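Side-chain contacts in glycoside hydrolase family 61 (Trichoderma reesei QM6a, PDB 5O2X), which is a copper-dependent lytic polysaccharide monooxygenase of family AA9, which probably cleaves cellulose chains by oxidation: residues A[99-104]-A[177-182]; A[126-131]-A[215-220]; A[159-164]-A[170-175]. All coordinates share one frame; numbering follows the deposited sequence. Where two conformers were deposited one is given.

Contact 1. Residues A[99-104]-A[177-182]; sequences GDCETV and CFNIAV
The closest backbone approach, at Cys101 and Asn179, leaves their CA atoms 6.1 Å apart, and no hydrogen bond joins the two segments. Residues 177-182 run extended within strand 172-183, whereas 99-104 form an irregular turn in the loop after strand 90-96, pinched by a weak bond from Thr103 N to Asp100 O. Side chains therefore make the contact. Cys101 and Asn179 point their CB atoms at one another, and Cys101 CB settles over the flat face of the amide, 3.3 Å from Asn179 OD1 and 3.4 Å from Asn179 CG. With SG swung beside its own backbone N (chi1 -63°), Cys101 offers the methylene to the amide while the sulfur goes to Cys97 in a disulfide. Glu102 approaches from beyond the ND2 end of the amide. Its CG lies 4.0 Å from Asn179 ND2, and a bend at chi2 (80°) folds the carboxylate back near the amide, the planes 67° apart; OE2 is taken by His66. The amide itself is gripped by other parts of the chain: Trp34 NE1 donates to OD1, and ND2 reaches Gly65 O, with a weaker bond to Ala63 O. Here the loop packs against strand 172-183, between strands 67-70 and 151-161 in the AA9 beta sandwich, and the disulfide ties its turn back to the end of strand 90-96. The chemistry illustrates how a buried polar group can serve as a packing surface: with both ends of the Asn179 amide engaged, its orientation is fixed, and its face meets the apolar methylene of Cys101.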
loop_
_atom_site.group_PDB
_atom_site.type_symbol
_atom_site.label_atom_id
_atom_site.label_comp_id
_atom_site.label_asym_id
_atom_site.label_seq_id
_atom_site.Cartn_x
_atom_site.Cartn_y
_atom_site.Cartn_z
ATOM N N GLY A 99 -2.169 -15.142 -13.327
ATOM C CA GLY A 99 -3.264 -16.027 -12.956
ATOM C C GLY A 99 -4.155 -15.308 -11.963
ATOM O O GLY A 99 -4.116 -14.066 -11.872
ATOM N N ASP A 100 -5.016 -16.061 -11.261
ATOM C CA ASP A 100 -5.884 -15.443 -10.280
ATOM C C ASP A 100 -5.071 -14.983 -9.077
ATOM O O ASP A 100 -4.255 -15.727 -8.520
ATOM C CB ASP A 100 -6.937 -16.442 -9.757
ATOM C CG ASP A 100 -7.926 -16.895 -10.772
ATOM O OD1 ASP A 100 -8.098 -16.183 -11.788
ATOM O OD2 ASP A 100 -8.590 -17.950 -10.513
ATOM N N CYS A 101 -5.356 -13.766 -8.601
ATOM C CA CYS A 101 -4.689 -13.329 -7.367
ATOM C C CYS A 101 -5.175 -14.091 -6.138
ATOM O O CYS A 101 -4.480 -14.090 -5.134
ATOM C CB CYS A 101 -4.849 -11.838 -7.138
ATOM S SG CYS A 101 -4.076 -10.799 -8.434
ATOM N N GLU A 102 -6.345 -14.714 -6.218
ATOM C CA GLU A 102 -6.879 -15.449 -5.093
ATOM C C GLU A 102 -6.043 -16.657 -4.712
ATOM O O GLU A 102 -6.156 -17.129 -3.586
ATOM C CB GLU A 102 -8.322 -15.874 -5.399
ATOM C CG GLU A 102 -9.312 -14.714 -5.497
ATOM C CD GLU A 102 -9.369 -13.906 -6.776
ATOM O OE1 GLU A 102 -8.604 -14.193 -7.726
ATOM O OE2 GLU A 102 -10.217 -12.993 -6.823
ATOM N N THR A 103 -5.221 -17.154 -5.637
ATOM C CA THR A 103 -4.447 -18.352 -5.346
ATOM C C THR A 103 -2.966 -18.154 -5.660
ATOM O O THR A 103 -2.213 -19.099 -5.546
ATOM C CB THR A 103 -4.985 -19.584 -6.070
ATOM O OG1 THR A 103 -5.056 -19.223 -7.437
ATOM C CG2 THR A 103 -6.324 -19.968 -5.535
ATOM N N VAL A 104 -2.512 -16.946 -5.970
ATOM C CA VAL A 104 -1.091 -16.749 -6.221
ATOM C C VAL A 104 -0.279 -16.980 -4.950
ATOM O O VAL A 104 -0.706 -16.639 -3.848
ATOM C CB VAL A 104 -0.811 -15.314 -6.754
ATOM C CG1 VAL A 104 -1.062 -14.212 -5.732
ATOM C CG2 VAL A 104 0.563 -15.180 -7.375
ATOM N N CYS A 177 -2.432 -5.203 1.211
ATOM C CA CYS A 177 -2.582 -5.747 -0.138
ATOM C C CYS A 177 -4.035 -5.928 -0.526
ATOM O O CYS A 177 -4.896 -6.290 0.309
ATOM C CB CYS A 177 -1.911 -7.122 -0.233
ATOM S SG CYS A 177 -0.109 -6.975 -0.168
ATOM N N PHE A 178 -4.304 -5.737 -1.820
ATOM C CA PHE A 178 -5.625 -5.832 -2.407
ATOM C C PHE A 178 -5.537 -6.534 -3.763
ATOM O O PHE A 178 -4.552 -6.362 -4.473
ATOM C CB PHE A 178 -6.213 -4.430 -2.668
ATOM C CG PHE A 178 -6.280 -3.608 -1.401
ATOM C CD1 PHE A 178 -7.379 -3.733 -0.552
ATOM C CD2 PHE A 178 -5.226 -2.818 -1.005
ATOM C CE1 PHE A 178 -7.398 -3.105 0.671
ATOM C CE2 PHE A 178 -5.266 -2.159 0.230
ATOM C CZ PHE A 178 -6.350 -2.316 1.039
ATOM N N ASN A 179 -6.573 -7.290 -4.107
ATOM C CA ASN A 179 -6.630 -7.915 -5.436
ATOM C C ASN A 179 -7.430 -7.061 -6.409
ATOM O O ASN A 179 -8.595 -6.750 -6.135
ATOM C CB ASN A 179 -7.326 -9.284 -5.365
ATOM C CG ASN A 179 -6.555 -10.325 -4.628
ATOM O OD1 ASN A 179 -5.362 -10.209 -4.340
ATOM N ND2 ASN A 179 -7.272 -11.435 -4.371
ATOM N N ILE A 180 -6.821 -6.757 -7.555
ATOM C CA ILE A 180 -7.520 -6.074 -8.624
ATOM C C ILE A 180 -7.411 -6.871 -9.934
ATOM O O ILE A 180 -6.437 -7.600 -10.165
ATOM C CB ILE A 180 -7.054 -4.594 -8.791
ATOM C CG1 ILE A 180 -5.625 -4.480 -9.256
ATOM C CG2 ILE A 180 -7.311 -3.827 -7.529
ATOM C CD1 ILE A 180 -5.173 -3.072 -9.574
ATOM N N ALA A 181 -8.399 -6.663 -10.793
ATOM C CA ALA A 181 -8.407 -7.226 -12.153
ATOM C C ALA A 181 -8.525 -6.032 -13.073
ATOM O O ALA A 181 -9.536 -5.334 -13.041
ATOM C CB ALA A 181 -9.593 -8.170 -12.320
ATOM N N VAL A 182 -7.500 -5.815 -13.892
ATOM C CA VAL A 182 -7.369 -4.608 -14.707
ATOM C C VAL A 182 -7.684 -4.908 -16.178
ATOM O O VAL A 182 -7.111 -5.833 -16.755
ATOM C CB VAL A 182 -5.944 -4.051 -14.637
ATOM C CG1 VAL A 182 -5.767 -2.835 -15.555
ATOM C CG2 VAL A 182 -5.619 -3.674 -13.191
#

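Contact 2. Residues A[126-131]-A[215-220]; sequences GTWASD and LNYIIP. With SO4 (sulfate ion), chain U.
An edge-to-face aromatic contact between Trp128 and Tyr217 joins the start of helix 129-135 to the long loop that runs between strands 193-194 and 241-243, beside strand 110-121. The six-membered ring of Trp128 and the ring of Tyr217 stand at 79° to each other, with centroids 4.9 Å apart. Trp128 thrusts the outer edge of its indole at the phenol: CZ3 sits over the centre of the Tyr217 ring, 3.6 Å above its plane, and Trp128 CH2 is 3.6 Å from Tyr217 CD1. With CG opposite its backbone N (chi1 -172°) the Tyr217 ring is carried toward Trp128; the turn about CB-CG then offers its face. Leu215 adds a methyl, its CD2 lying 4.1 Å from Trp128 CZ2 and approaching the indole obliquely. Leu119 of strand 110-121 touches both aromatic rings, so the pair rests on the beta sandwich characteristic of AA9 enzymes. The polar ends of the two rings look elsewhere: Trp128 NE1 bonds to Pro125 O and Tyr217 OH to Gly205 O; the first helps set the turn of the indole, the second holds the far end of the phenol. At its root Trp128 is the N-cap of the helix, and Asp131, three residues on, reaches back to accept its backbone N at 2.8 Å and 160°. This is one half of a capping box, using the lone pair of Asp131 OD2 that faces away from the other carboxylate oxygen; the Trp128 side chain cannot supply the other half. Next to the cap, Thr127 OG1 makes an unusually short, doubtful bond to a sulfate, probably from the crystallisation liquor, that Ser121 OG also holds. Across the contact, Leu215 packs on a mannose of a glycan attached to the protein.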
loop_
_atom_site.group_PDB
_atom_site.type_symbol
_atom_site.label_atom_id
_atom_site.label_comp_id
_atom_site.label_asym_id
_atom_site.label_seq_id
_atom_site.Cartn_x
_atom_site.Cartn_y
_atom_site.Cartn_z
ATOM N N GLY A 126 9.639 17.904 9.680
ATOM C CA GLY A 126 9.260 18.157 8.294
ATOM C C GLY A 126 7.839 17.743 8.013
ATOM O O GLY A 126 7.152 17.209 8.862
ATOM N N THR A 127 7.405 18.033 6.799
ATOM C CA THR A 127 6.099 17.638 6.290
ATOM C C THR A 127 6.293 16.465 5.342
ATOM O O THR A 127 7.169 16.524 4.468
ATOM C CB THR A 127 5.419 18.796 5.530
ATOM O OG1 THR A 127 5.264 19.911 6.393
ATOM C CG2 THR A 127 4.096 18.424 4.988
ATOM N N TRP A 128 5.478 15.438 5.521
ATOM C CA TRP A 128 5.622 14.152 4.846
ATOM C C TRP A 128 4.345 13.821 4.081
ATOM O O TRP A 128 3.271 14.365 4.334
ATOM C CB TRP A 128 5.920 13.040 5.881
ATOM C CG TRP A 128 7.222 13.203 6.555
ATOM C CD1 TRP A 128 7.513 14.042 7.574
ATOM C CD2 TRP A 128 8.455 12.567 6.178
ATOM N NE1 TRP A 128 8.838 13.925 7.906
ATOM C CE2 TRP A 128 9.438 13.039 7.054
ATOM C CE3 TRP A 128 8.811 11.628 5.215
ATOM C CZ2 TRP A 128 10.749 12.648 6.952
ATOM C CZ3 TRP A 128 10.117 11.233 5.126
ATOM C CH2 TRP A 128 11.076 11.735 5.996
ATOM N N ALA A 129 4.440 12.792 3.232
ATOM C CA ALA A 129 3.242 12.222 2.642
ATOM C C ALA A 129 2.153 11.946 3.664
ATOM O O ALA A 129 0.977 12.184 3.418
ATOM C CB ALA A 129 3.584 10.940 1.900
ATOM N N SER A 130 2.561 11.406 4.822
ATOM C CA SER A 130 1.586 11.095 5.873
ATOM C C SER A 130 0.763 12.330 6.287
ATOM O O SER A 130 -0.405 12.179 6.629
ATOM C CB SER A 130 2.347 10.561 7.102
ATOM O OG SER A 130 3.335 11.466 7.511
ATOM N N ASP A 131 1.364 13.521 6.295
ATOM C CA ASP A 131 0.640 14.734 6.636
ATOM C C ASP A 131 -0.427 15.067 5.607
ATOM O O ASP A 131 -1.485 15.607 5.952
ATOM C CB ASP A 131 1.596 15.897 6.809
ATOM C CG ASP A 131 2.552 15.657 7.974
ATOM O OD1 ASP A 131 2.022 15.525 9.117
ATOM O OD2 ASP A 131 3.757 15.585 7.748
ATOM N N LEU A 215 17.190 18.425 6.057
ATOM C CA LEU A 215 16.933 17.014 5.938
ATOM C C LEU A 215 16.614 16.699 4.486
ATOM O O LEU A 215 15.832 17.378 3.839
ATOM C CB LEU A 215 15.739 16.628 6.799
ATOM C CG LEU A 215 15.335 15.156 6.832
ATOM C CD1 LEU A 215 16.399 14.270 7.369
ATOM C CD2 LEU A 215 14.040 14.992 7.610
ATOM N N ASN A 216 17.185 15.605 3.991
ATOM C CA ASN A 216 16.831 15.017 2.722
ATOM C C ASN A 216 16.345 13.576 2.943
ATOM O O ASN A 216 16.625 12.975 3.988
ATOM C CB ASN A 216 17.985 14.998 1.754
ATOM C CG ASN A 216 18.417 16.378 1.315
ATOM O OD1 ASN A 216 19.611 16.664 1.238
ATOM N ND2 ASN A 216 17.459 17.197 0.921
ATOM N N TYR A 217 15.614 13.035 1.958
ATOM C CA TYR A 217 15.003 11.711 2.129
ATOM C C TYR A 217 14.965 10.912 0.860
ATOM O O TYR A 217 14.373 11.376 -0.108
ATOM C CB TYR A 217 13.603 11.807 2.698
ATOM C CG TYR A 217 13.040 10.459 3.064
ATOM C CD1 TYR A 217 13.540 9.795 4.152
ATOM C CD2 TYR A 217 12.069 9.846 2.313
ATOM C CE1 TYR A 217 13.070 8.550 4.501
ATOM C CE2 TYR A 217 11.576 8.592 2.657
ATOM C CZ TYR A 217 12.096 7.940 3.755
ATOM O OH TYR A 217 11.624 6.698 4.052
ATOM N N ILE A 218 15.526 9.690 0.887
ATOM C CA ILE A 218 15.473 8.735 -0.227
ATOM C C ILE A 218 14.411 7.694 0.106
ATOM O O ILE A 218 14.624 6.876 1.009
ATOM C CB ILE A 218 16.842 8.079 -0.460
ATOM C CG1 ILE A 218 17.905 9.146 -0.759
ATOM C CG2 ILE A 218 16.735 7.030 -1.571
ATOM C CD1 ILE A 218 19.303 8.581 -0.824
ATOM N N ILE A 219 13.313 7.698 -0.613
ATOM C CA ILE A 219 12.253 6.749 -0.346
ATOM C C ILE A 219 12.796 5.352 -0.618
ATOM O O ILE A 219 13.392 5.128 -1.668
ATOM C CB ILE A 219 11.014 7.001 -1.228
ATOM C CG1 ILE A 219 10.467 8.418 -1.047
ATOM C CG2 ILE A 219 9.937 5.954 -0.975
ATOM C CD1 ILE A 219 9.415 8.768 -2.035
ATOM N N PRO A 220 12.598 4.380 0.283
ATOM C CA PRO A 220 13.047 3.036 0.076
ATOM C C PRO A 220 12.363 2.344 -1.094
ATOM O O PRO A 220 11.272 2.725 -1.519
ATOM C CB PRO A 220 12.701 2.345 1.450
ATOM C CG PRO A 220 12.631 3.468 2.433
ATOM C CD PRO A 220 12.054 4.601 1.647
HETATM S S SO4 U . 7.477 22.470 7.211
HETATM O O1 SO4 U . 6.354 23.434 7.015
HETATM O O2 SO4 U . 8.423 23.041 8.189
HETATM O O3 SO4 U . 8.088 22.086 5.928
HETATM O O4 SO4 U . 6.986 21.202 7.756
#

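Contact 3. Residues A[159-164]-A[170-175]; sequences IIALHS and GAQNYP. With SO4 (sulfate ion), chain T.
A single sulfate oxygen is shared by Gln172 of one strand and His163, just past the end of its partner, in a beta hairpin: O4 accepts from His163 NE2 at 2.8 Å and from Gln172 NE2 at 3.0 Å. The ion probably comes from the crystallisation liquor. The hairpin pairs strands 151-161 and 172-183 antiparallel, with Ala161 and Gln172 exchanging two backbone bonds and Tyr174 N donating to Ile159 O. Imidazole and amide meet at 87°, with the CE1 edge of His163 3.3 Å from Gln172 OE1. His163 gets there by placing CG between its backbone N and carbonyl carbon (chi1 57°). The same OE1 accepts Tyr174 OH at 2.7 Å, the hydroxyl standing 36° out of the carbonyl plane. Tyr174 belongs to the copper site, as does His86, on which the His163 ring stacks; Gln172 and His163 thus form a second shell, as in other AA9 enzymes. A leucine in place of Gln172 would probably leave Tyr174 OH without this acceptor and His163 without its amide neighbour, giving the phenol a less defined position beside the metal. On the sheet face bearing Ile160 and Asn173, the two side chains run alongside each other, with Ile160 CD1 3.8 Å from Asn173 ND2; that amide is held by Glu158, and Tyr49 bonds to its OD1. Ala161 CB meets the edge of the Tyr174 ring. Where the strands part, one water takes over, accepting from Ser164 N and donating to both Ala161 O and Gly170 O, each at 2.8 Å.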
loop_
_atom_site.group_PDB
_atom_site.type_symbol
_atom_site.label_atom_id
_atom_site.label_comp_id
_atom_site.label_asym_id
_atom_site.label_seq_id
_atom_site.Cartn_x
_atom_site.Cartn_y
_atom_site.Cartn_z
ATOM N N ILE A 159 2.202 2.653 4.182
ATOM C CA ILE A 159 2.739 3.791 4.919
ATOM C C ILE A 159 3.944 3.272 5.689
ATOM O O ILE A 159 3.913 2.173 6.245
ATOM C CB ILE A 159 1.719 4.375 5.931
ATOM C CG1 ILE A 159 0.400 4.773 5.273
ATOM C CG2 ILE A 159 2.335 5.577 6.627
ATOM C CD1 ILE A 159 -0.651 5.205 6.266
ATOM N N ILE A 160 5.019 4.065 5.729
ATOM C CA ILE A 160 6.158 3.760 6.598
ATOM C C ILE A 160 6.185 4.880 7.643
ATOM O O ILE A 160 6.006 6.080 7.324
ATOM C CB ILE A 160 7.460 3.667 5.811
ATOM C CG1 ILE A 160 7.341 2.638 4.672
ATOM C CG2 ILE A 160 8.598 3.277 6.768
ATOM C CD1 ILE A 160 8.525 2.543 3.791
ATOM N N ALA A 161 6.296 4.525 8.915
ATOM C CA ALA A 161 6.423 5.481 9.986
ATOM C C ALA A 161 7.871 5.566 10.422
ATOM O O ALA A 161 8.518 4.541 10.675
ATOM C CB ALA A 161 5.563 5.089 11.156
ATOM N N LEU A 162 8.355 6.818 10.550
ATOM C CA LEU A 162 9.761 7.087 10.785
ATOM C C LEU A 162 10.050 7.751 12.126
ATOM O O LEU A 162 11.200 8.136 12.364
ATOM C CB LEU A 162 10.343 7.926 9.643
ATOM C CG LEU A 162 10.287 7.294 8.264
ATOM C CD1 LEU A 162 10.819 8.296 7.245
ATOM C CD2 LEU A 162 11.052 5.973 8.194
ATOM N N HIS A 163 9.051 7.933 12.980
ATOM C CA HIS A 163 9.296 8.614 14.257
ATOM C C HIS A 163 10.319 7.914 15.150
ATOM O O HIS A 163 10.980 8.562 15.953
ATOM C CB HIS A 163 7.978 8.790 15.000
ATOM C CG HIS A 163 7.254 7.510 15.231
ATOM N ND1 HIS A 163 6.751 6.754 14.194
ATOM C CD2 HIS A 163 7.026 6.829 16.380
ATOM C CE1 HIS A 163 6.213 5.663 14.714
ATOM N NE2 HIS A 163 6.357 5.687 16.031
ATOM N N SER A 164 10.487 6.610 14.986
ATOM C CA SER A 164 11.447 5.794 15.776
ATOM C C SER A 164 12.532 5.209 14.905
ATOM O O SER A 164 13.302 4.375 15.347
ATOM C CB SER A 164 10.711 4.690 16.569
ATOM O OG SER A 164 9.905 5.310 17.565
ATOM N N GLY A 170 14.001 0.358 13.909
ATOM C CA GLY A 170 12.997 1.295 14.397
ATOM C C GLY A 170 11.915 1.702 13.439
ATOM O O GLY A 170 10.826 2.081 13.874
ATOM N N ALA A 171 12.172 1.645 12.136
ATOM C CA ALA A 171 11.144 1.969 11.144
ATOM C C ALA A 171 9.969 1.020 11.308
ATOM O O ALA A 171 10.140 -0.130 11.720
ATOM C CB ALA A 171 11.714 1.846 9.735
ATOM N N GLN A 172 8.775 1.500 10.938
ATOM C CA GLN A 172 7.566 0.684 11.039
ATOM C C GLN A 172 6.846 0.694 9.720
ATOM O O GLN A 172 6.465 1.744 9.212
ATOM C CB GLN A 172 6.636 1.258 12.109
ATOM C CG GLN A 172 7.216 1.238 13.506
ATOM C CD GLN A 172 6.363 1.988 14.510
ATOM O OE1 GLN A 172 5.305 2.522 14.169
ATOM N NE2 GLN A 172 6.837 2.056 15.745
ATOM N N ASN A 173 6.662 -0.490 9.114
ATOM C CA ASN A 173 6.024 -0.576 7.800
ATOM C C ASN A 173 4.603 -1.101 7.970
ATOM O O ASN A 173 4.362 -2.073 8.696
ATOM C CB ASN A 173 6.785 -1.512 6.877
ATOM C CG ASN A 173 8.128 -0.965 6.467
ATOM O OD1 ASN A 173 8.943 -0.574 7.299
ATOM N ND2 ASN A 173 8.375 -0.943 5.165
ATOM N N TYR A 174 3.672 -0.499 7.216
ATOM C CA TYR A 174 2.258 -0.853 7.300
ATOM C C TYR A 174 1.740 -1.209 5.917
ATOM O O TYR A 174 0.937 -0.458 5.302
ATOM C CB TYR A 174 1.455 0.312 7.897
ATOM C CG TYR A 174 1.886 0.694 9.313
ATOM C CD1 TYR A 174 2.945 1.531 9.549
ATOM C CD2 TYR A 174 1.177 0.228 10.419
ATOM C CE1 TYR A 174 3.291 1.915 10.825
ATOM C CE2 TYR A 174 1.505 0.583 11.717
ATOM C CZ TYR A 174 2.558 1.472 11.912
ATOM O OH TYR A 174 2.865 1.813 13.220
ATOM N N PRO A 175 2.146 -2.366 5.362
ATOM C CA PRO A 175 1.645 -2.775 4.029
ATOM C C PRO A 175 0.225 -3.307 4.118
ATOM O O PRO A 175 -0.169 -3.966 5.094
ATOM C CB PRO A 175 2.632 -3.888 3.623
ATOM C CG PRO A 175 3.070 -4.472 4.959
ATOM C CD PRO A 175 3.170 -3.279 5.877
HETATM S S SO4 T . 5.011 4.069 19.064
HETATM O O1 SO4 T . 5.361 5.388 19.627
HETATM O O2 SO4 T . 5.205 3.141 20.192
HETATM O O3 SO4 T . 3.623 4.108 18.523
HETATM O O4 SO4 T . 5.853 3.758 17.957
HETATM O O HOH W 1 9.517 4.529 13.298
#

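Overall arrangement
Contacts 2 and 3 form one neighbourhood, their centres 12 Å apart, joined through Leu162: its CD1 lies 3.6 Å from Tyr217 CE1 and 3.7 Å from Trp128 CH2. Contact 1 lies across the centre of the chain, about 26 Å from contact 3 and 30 Å from contact 2, centre to centre, yet it shares strand 172-183 with contact 3, so a single strand runs from the copper end to the disulfide-bound loop. The copper is closest to contact 3, where the Tyr174 side chain approaches it to about 3 Å. Contact 2 borders the site less directly: Ser130 OG bonds to Gly88 N and weakly to the carbonyl O of the copper-site residue His86.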